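Local coordinates for imidazoleglycerol-phosphate dehydratase (Pyrococcus furiosus, PDB 5DNL), which catalyses the manganese-dependent dehydration of imidazoleglycerol phosphate to imidazoleacetol phosphate, the sixth step of histidine biosynthesis, at the interface of chains A and B. Coordinates in Å, arbitrary orientation; residue numbers count along the deposited sequence, not the author numbering. Chains: chain A/B, Imidazoleglycerol-phosphate dehydratase.

The interface of chains A and B. Residues chain A 173, 175; chain B 3-7.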
# COMPACT_ATOMS: atom_id res chain seq x y z
N LYS A 173 -36.86 22.61 -28.88
CA LYS A 173 -36.82 24.06 -28.69
C LYS A 173 -37.23 24.83 -29.95
O LYS A 173 -37.32 26.06 -29.91
CB LYS A 173 -35.49 24.53 -28.09
CG LYS A 173 -34.32 24.64 -29.06
CD LYS A 173 -33.01 24.82 -28.30
CE LYS A 173 -31.82 24.94 -29.25
NZ LYS A 173 -31.56 23.73 -30.08
N VAL A 175 -35.70 25.28 -32.86
CA VAL A 175 -34.63 25.76 -33.73
C VAL A 175 -33.35 25.02 -33.39
O VAL A 175 -33.21 24.48 -32.29
CB VAL A 175 -34.38 27.28 -33.61
CG1 VAL A 175 -35.41 28.07 -34.40
CG2 VAL A 175 -34.37 27.72 -32.15
N ARG B 3 -32.40 36.62 -29.08
CA ARG B 3 -32.40 35.20 -29.42
C ARG B 3 -33.58 34.55 -28.72
O ARG B 3 -33.72 34.63 -27.49
CB ARG B 3 -31.10 34.53 -29.00
CG ARG B 3 -31.03 33.08 -29.39
CD ARG B 3 -29.72 32.49 -28.90
NE ARG B 3 -29.52 31.08 -29.25
CZ ARG B 3 -29.99 30.02 -28.56
NH1 ARG B 3 -30.75 30.17 -27.50
NH2 ARG B 3 -29.70 28.78 -28.96
N THR B 4 -34.45 33.91 -29.51
CA THR B 4 -35.67 33.35 -29.00
C THR B 4 -35.81 31.90 -29.43
O THR B 4 -35.69 31.58 -30.62
CB THR B 4 -36.89 34.14 -29.51
OG1 THR B 4 -36.68 35.54 -29.28
CG2 THR B 4 -38.15 33.71 -28.83
N THR B 5 -36.06 31.04 -28.46
CA THR B 5 -36.45 29.65 -28.69
C THR B 5 -37.74 29.36 -27.94
O THR B 5 -38.30 30.25 -27.27
CB THR B 5 -35.35 28.65 -28.23
OG1 THR B 5 -35.35 28.56 -26.80
CG2 THR B 5 -33.99 29.06 -28.74
N LYS B 6 -38.22 28.12 -27.99
CA LYS B 6 -39.32 27.71 -27.15
C LYS B 6 -38.97 27.66 -25.67
O LYS B 6 -39.88 27.59 -24.83
CB LYS B 6 -39.93 26.38 -27.62
CG LYS B 6 -40.55 26.50 -29.02
CD LYS B 6 -41.19 25.20 -29.49
CE LYS B 6 -41.82 25.38 -30.87
NZ LYS B 6 -42.06 24.07 -31.54
N GLU B 7 -37.67 27.67 -25.34
CA GLU B 7 -37.22 27.62 -23.94
C GLU B 7 -36.93 28.98 -23.34
O GLU B 7 -37.22 29.18 -22.17
CB GLU B 7 -35.94 26.77 -23.84
CG GLU B 7 -36.14 25.34 -24.33
CD GLU B 7 -34.85 24.57 -24.53
OE1 GLU B 7 -33.78 25.17 -24.50
OE2 GLU B 7 -34.92 23.33 -24.72
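A:Lys173 meets B:Lys6 and B:Glu7 where the C-terminal tail of one imidazoleglycerol-phosphate dehydratase subunit lies against the N-terminal segment of its neighbour. The two-fold axis repeats the contact with the chains exchanged. A:Lys173 and B:Glu7 belong to the residues that line the inhibitor pockets of this enzyme, so the patch probably adjoins active-site elements from two subunits in the 24-subunit assembly.

A backbone hydrogen bond crosses here: B:Lys6 N donates to A:Lys173 O at 3.0 Å, nearly straight at 170°. The aliphatic start of the B:Lys6 side chain packs beside the same carbonyl, with CG 3.4 Å from A:Lys173 O.

The side-chain packing centres on the A:Lys173 stem. A:Lys173 CB sits 3.6 Å from the carboxylate carbon CD of B:Glu7, and the two side chains pass at a slant. The stem from CB to CD lies along that carboxylate, with A:Lys173 CD 3.9 Å from B:Glu7 OE1. The chain runs extended and then bends at chi4 (-63°), which turns the terminal amine A:Lys173 NZ back to A:Val175 O, 2.9 Å away, as a hydrogen-bond donor. That bond ties the side chain to its own tail. The methyl CG2 of A:Val175 approaches B:Thr5 CG2 at 3.7 Å, but A:Val175 is poorly ordered.

Within chain B, B:Glu7 N donates to the hydroxyl OG1 of B:Thr5 at 2.9 Å, which would steady the turn after strand 2-4.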